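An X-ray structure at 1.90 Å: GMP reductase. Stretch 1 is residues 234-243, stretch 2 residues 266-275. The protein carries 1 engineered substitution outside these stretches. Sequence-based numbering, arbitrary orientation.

Stretch 1 234-243: AVGVKKDDMN
Stretch 2 266-275: DLCINMVKRL

This contact in GMP reductase illustrates how the end of a strand, a loop and the start of a helix can be packed against a second helix mainly by apolar side chains, with a single water bridging Val237 O, Leu267 O and Arg274 NH2. Strand 234-235 leads through a loop into a helix that includes Asp241 to Asn243; helix 266-275 runs alongside it, the two helix axes 11.0 Å apart at closest approach and inclined at 31° in the same N-to-C sense. The register pairs Val237 with Met271 (CA to CA 5.4 Å) and Met242 with Leu275 (CA to CA 7.4 Å).

The CA-to-CB bond of Met271 (chi1 t, chi2 p, chi3 t) points toward stretch 1, and its unbranched side chain carries CE to 3.7 Å from Asp241 CB and Met242 N and 4.4 Å from Val235 CG2. Val237 (m; phi/psi -127/10) spreads its methyls, CG1 3.9 Å from Met271 CB and CG2 3.9 Å from Leu267 CB. Met242 (t, p, t) places SD 3.7 Å from both Leu275 CD2 (Leu275 m, t) and Arg274 CG.

The loop is braced internally: Lys238 N donates to Asp241 OD2 (2.9 Å), and Gly236 N weakly to Asp241 OD1 (2.9 Å). No direct hydrogen bond crosses the contact among the atoms modelled. Instead, water 1 donates to Val237 O and Leu267 O, each 2.7 Å from its oxygen, and accepts from Arg274 NH2, 2.9 Å away. Gly236 O, 3.4 Å from Met271 CG, is buried without a polar partner.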

ATOM      1  N   ALA A 234      39.000  12.839  15.411  1.00 34.51           N
ATOM      2  CA  ALA A 234      38.840  13.789  14.323  1.00 37.01           C
ATOM      3  C   ALA A 234      39.035  15.216  14.821  1.00 34.36           C
ATOM      4  O   ALA A 234      38.702  15.543  15.962  1.00 37.15           O
ATOM      5  CB  ALA A 234      37.451  13.669  13.691  1.00 36.86           C
ATOM      6  N   VAL A 235      39.596  16.051  13.946  1.00 36.65           N
ATOM      7  CA  VAL A 235      39.701  17.498  14.118  1.00 39.43           C
ATOM      8  C   VAL A 235      39.307  18.173  12.813  1.00 41.18           C
ATOM      9  O   VAL A 235      39.350  17.575  11.737  1.00 38.65           O
ATOM     10  CB  VAL A 235      41.122  17.951  14.507  1.00 35.61           C
ATOM     11  CG1 VAL A 235      41.567  17.271  15.789  1.00 38.50           C
ATOM     12  CG2 VAL A 235      42.100  17.691  13.352  1.00 37.57           C
ATOM     13  N   GLY A 236      38.947  19.447  12.919  1.00 42.34           N
ATOM     14  CA  GLY A 236      38.661  20.287  11.773  1.00 41.80           C
ATOM     15  C   GLY A 236      39.881  21.057  11.316  1.00 43.02           C
ATOM     16  O   GLY A 236      41.024  20.641  11.528  1.00 41.76           O
ATOM     17  N   VAL A 237      39.641  22.205  10.679  1.00 39.64           N
ATOM     18  CA  VAL A 237      40.728  22.922  10.024  1.00 39.04           C
ATOM     19  C   VAL A 237      40.764  24.372  10.492  1.00 44.47           C
ATOM     20  O   VAL A 237      41.479  25.196   9.911  1.00 41.77           O
ATOM     21  CB  VAL A 237      40.602  22.864   8.490  1.00 41.23           C
ATOM     22  CG1 VAL A 237      40.679  21.415   8.006  1.00 39.27           C
ATOM     23  CG2 VAL A 237      39.307  23.533   8.033  1.00 42.43           C
ATOM     24  N   LYS A 238      39.981  24.693  11.519  1.00 42.55           N
ATOM     25  CA  LYS A 238      39.920  26.054  12.027  1.00 46.96           C
ATOM     26  C   LYS A 238      41.074  26.303  13.002  1.00 46.38           C
ATOM     27  O   LYS A 238      41.770  25.379  13.437  1.00 44.53           O
ATOM     28  CB  LYS A 238      38.572  26.317  12.697  1.00 43.88           C
ATOM     29  CG  LYS A 238      37.398  26.464  11.728  1.00 47.10           C
ATOM     30  N   LYS A 239      41.278  27.580  13.338  1.00 48.45           N
ATOM     31  CA  LYS A 239      42.368  27.942  14.237  1.00 47.64           C
ATOM     32  C   LYS A 239      42.279  27.162  15.542  1.00 44.87           C
ATOM     33  O   LYS A 239      43.273  26.602  16.014  1.00 51.06           O
ATOM     34  CB  LYS A 239      42.347  29.454  14.498  1.00 48.87           C
ATOM     35  N   ASP A 240      41.079  27.078  16.118  1.00 47.80           N
ATOM     36  CA  ASP A 240      40.899  26.382  17.384  1.00 49.24           C
ATOM     37  C   ASP A 240      41.107  24.873  17.273  1.00 52.91           C
ATOM     38  O   ASP A 240      41.362  24.222  18.292  1.00 51.36           O
ATOM     39  CB  ASP A 240      39.503  26.669  17.932  1.00 51.82           C
ATOM     40  CG  ASP A 240      39.305  26.122  19.333  1.00 61.96           C
ATOM     41  OD1 ASP A 240      40.180  26.359  20.201  1.00 63.92           O
ATOM     42  OD2 ASP A 240      38.274  25.454  19.569  1.00 61.72           O
ATOM     43  N   ASP A 241      40.988  24.296  16.075  1.00 46.37           N
ATOM     44  CA  ASP A 241      41.196  22.858  15.945  1.00 48.92           C
ATOM     45  C   ASP A 241      42.627  22.455  16.280  1.00 46.77           C
ATOM     46  O   ASP A 241      42.868  21.314  16.696  1.00 47.67           O
ATOM     47  CB  ASP A 241      40.814  22.407  14.540  1.00 44.98           C
ATOM     48  CG  ASP A 241      39.315  22.329  14.357  1.00 47.83           C
ATOM     49  OD1 ASP A 241      38.693  21.423  14.962  1.00 49.99           O
ATOM     50  OD2 ASP A 241      38.758  23.190  13.638  1.00 44.45           O
ATOM     51  N   MET A 242      43.587  23.368  16.114  1.00 46.91           N
ATOM     52  CA  MET A 242      44.954  23.058  16.519  1.00 48.30           C
ATOM     53  C   MET A 242      45.030  22.824  18.024  1.00 49.42           C
ATOM     54  O   MET A 242      45.704  21.893  18.485  1.00 46.40           O
ATOM     55  CB  MET A 242      45.890  24.183  16.082  1.00 49.40           C
ATOM     56  CG  MET A 242      47.356  23.862  16.224  1.00 54.48           C
ATOM     57  SD  MET A 242      47.887  22.482  15.188  1.00 57.01           S
ATOM     58  CE  MET A 242      49.346  21.985  16.068  1.00 50.01           C
ATOM     59  N   ASN A 243      44.322  23.646  18.807  1.00 51.89           N
ATOM     60  CA  ASN A 243      44.252  23.424  20.247  1.00 50.76           C
ATOM     61  C   ASN A 243      43.598  22.085  20.571  1.00 49.16           C
ATOM     62  O   ASN A 243      44.083  21.339  21.431  1.00 47.72           O
ATOM     63  CB  ASN A 243      43.487  24.565  20.914  1.00 51.20           C
ATOM     64  CG  ASN A 243      43.708  24.610  22.406  1.00 60.35           C
ATOM     65  OD1 ASN A 243      42.811  24.281  23.191  1.00 62.54           O
ATOM     66  ND2 ASN A 243      44.918  25.003  22.815  1.00 61.08           N
ATOM     67  N   ASP A 266      42.860  24.349   0.283  1.00 42.92           N
ATOM     68  CA  ASP A 266      43.984  24.893   1.037  1.00 43.69           C
ATOM     69  C   ASP A 266      43.751  24.789   2.538  1.00 42.10           C
ATOM     70  O   ASP A 266      44.705  24.591   3.298  1.00 43.88           O
ATOM     71  CB  ASP A 266      44.242  26.338   0.612  1.00 44.80           C
ATOM     72  CG  ASP A 266      44.829  26.421  -0.785  1.00 47.18           C
ATOM     73  OD1 ASP A 266      45.394  25.409  -1.244  1.00 47.72           O
ATOM     74  OD2 ASP A 266      44.716  27.478  -1.429  1.00 53.60           O
ATOM     75  N   LEU A 267      42.493  24.892   2.977  1.00 42.33           N
ATOM     76  CA  LEU A 267      42.179  24.779   4.399  1.00 45.24           C
ATOM     77  C   LEU A 267      42.650  23.444   4.954  1.00 43.85           C
ATOM     78  O   LEU A 267      43.236  23.373   6.048  1.00 40.35           O
ATOM     79  CB  LEU A 267      40.673  24.920   4.621  1.00 46.13           C
ATOM     80  CG  LEU A 267      40.037  26.309   4.507  1.00 49.48           C
ATOM     81  CD1 LEU A 267      38.622  26.250   5.038  1.00 52.18           C
ATOM     82  CD2 LEU A 267      40.848  27.330   5.263  1.00 49.67           C
ATOM     83  N   CYS A 268      42.384  22.368   4.212  1.00 42.32           N
ATOM     84  CA  CYS A 268      42.786  21.048   4.675  1.00 40.49           C
ATOM     85  C   CYS A 268      44.284  20.858   4.526  1.00 39.47           C
ATOM     86  O   CYS A 268      44.944  20.341   5.431  1.00 40.41           O
ATOM     87  CB  CYS A 268      42.022  19.967   3.880  1.00 39.59           C
ATOM     88  SG  CYS A 268      42.414  18.284   4.392  1.00 39.20           S
ATOM     89  N   ILE A 269      44.844  21.278   3.393  1.00 37.15           N
ATOM     90  CA  ILE A 269      46.278  21.117   3.167  1.00 40.80           C
ATOM     91  C   ILE A 269      47.082  21.870   4.225  1.00 41.77           C
ATOM     92  O   ILE A 269      48.119  21.391   4.708  1.00 41.05           O
ATOM     93  CB  ILE A 269      46.635  21.593   1.748  1.00 39.50           C
ATOM     94  CG1 ILE A 269      46.168  20.573   0.700  1.00 39.80           C
ATOM     95  CG2 ILE A 269      48.120  21.880   1.611  1.00 43.30           C
ATOM     96  CD1 ILE A 269      46.014  21.170  -0.696  1.00 41.52           C
ATOM     97  N   ASN A 270      46.613  23.058   4.597  1.00 42.32           N
ATOM     98  CA  ASN A 270      47.339  23.870   5.567  1.00 44.46           C
ATOM     99  C   ASN A 270      47.182  23.329   6.981  1.00 45.21           C
ATOM    100  O   ASN A 270      48.101  23.461   7.800  1.00 43.68           O
ATOM    101  CB  ASN A 270      46.870  25.322   5.473  1.00 42.71           C
ATOM    102  CG  ASN A 270      47.319  25.983   4.188  1.00 42.90           C
ATOM    103  OD1 ASN A 270      48.300  25.558   3.575  1.00 47.46           O
ATOM    104  ND2 ASN A 270      46.616  27.032   3.777  1.00 45.31           N
ATOM    105  N   MET A 271      46.039  22.709   7.287  1.00 40.71           N
ATOM    106  CA  MET A 271      45.894  22.052   8.581  1.00 44.42           C
ATOM    107  C   MET A 271      46.838  20.860   8.696  1.00 43.09           C
ATOM    108  O   MET A 271      47.456  20.653   9.750  1.00 41.09           O
ATOM    109  CB  MET A 271      44.442  21.619   8.795  1.00 41.43           C
ATOM    110  CG  MET A 271      44.147  21.140  10.207  1.00 42.20           C
ATOM    111  SD  MET A 271      44.359  22.497  11.394  1.00 44.85           S
ATOM    112  CE  MET A 271      44.070  21.630  12.927  1.00 43.10           C
ATOM    113  N   VAL A 272      46.980  20.078   7.620  1.00 40.71           N
ATOM    114  CA  VAL A 272      47.930  18.965   7.628  1.00 41.85           C
ATOM    115  C   VAL A 272      49.348  19.483   7.836  1.00 43.93           C
ATOM    116  O   VAL A 272      50.120  18.930   8.629  1.00 41.67           O
ATOM    117  CB  VAL A 272      47.837  18.154   6.325  1.00 40.21           C
ATOM    118  CG1 VAL A 272      48.945  17.101   6.296  1.00 40.86           C
ATOM    119  CG2 VAL A 272      46.469  17.488   6.195  1.00 39.64           C
ATOM    120  N   LYS A 273      49.720  20.532   7.099  1.00 44.06           N
ATOM    121  CA  LYS A 273      51.057  21.100   7.252  1.00 45.39           C
ATOM    122  C   LYS A 273      51.282  21.608   8.672  1.00 44.14           C
ATOM    123  O   LYS A 273      52.360  21.411   9.244  1.00 44.66           O
ATOM    124  CB  LYS A 273      51.269  22.227   6.242  1.00 44.37           C
ATOM    125  CG  LYS A 273      51.493  21.742   4.812  1.00 47.45           C
ATOM    126  CD  LYS A 273      51.683  22.921   3.859  1.00 50.51           C
ATOM    127  CE  LYS A 273      52.052  22.450   2.451  1.00 54.05           C
ATOM    128  NZ  LYS A 273      51.943  23.540   1.426  1.00 55.38           N
ATOM    129  N   ARG A 274      50.272  22.259   9.255  1.00 42.11           N
ATOM    130  CA  ARG A 274      50.396  22.756  10.623  1.00 46.33           C
ATOM    131  C   ARG A 274      50.576  21.615  11.614  1.00 48.61           C
ATOM    132  O   ARG A 274      51.386  21.713  12.546  1.00 44.62           O
ATOM    133  CB  ARG A 274      49.169  23.588  10.987  1.00 46.94           C
ATOM    134  CG  ARG A 274      49.298  24.369  12.280  1.00 49.79           C
ATOM    135  CD  ARG A 274      48.469  25.658  12.219  1.00 56.46           C
ATOM    136  NE  ARG A 274      47.132  25.406  11.690  1.00 61.79           N
ATOM    137  CZ  ARG A 274      46.671  25.851  10.519  1.00 59.51           C
ATOM    138  NH1 ARG A 274      47.435  26.599   9.728  1.00 59.77           N
ATOM    139  NH2 ARG A 274      45.435  25.541  10.138  1.00 50.73           N
ATOM    140  N   LEU A 275      49.829  20.525  11.428  1.00 43.33           N
ATOM    141  CA  LEU A 275      49.909  19.397  12.347  1.00 43.92           C
ATOM    142  C   LEU A 275      51.250  18.684  12.237  1.00 44.91           C
ATOM    143  O   LEU A 275      51.809  18.243  13.249  1.00 46.24           O
ATOM    144  CB  LEU A 275      48.757  18.423  12.084  1.00 41.99           C
ATOM    145  CG  LEU A 275      47.385  18.979  12.471  1.00 43.79           C
ATOM    146  CD1 LEU A 275      46.286  18.108  11.882  1.00 42.12           C
ATOM    147  CD2 LEU A 275      47.246  19.068  13.989  1.00 40.70           C
TER
HETATM  148  O   HOH W   1      43.436  25.240   8.049  1.00 44.36           O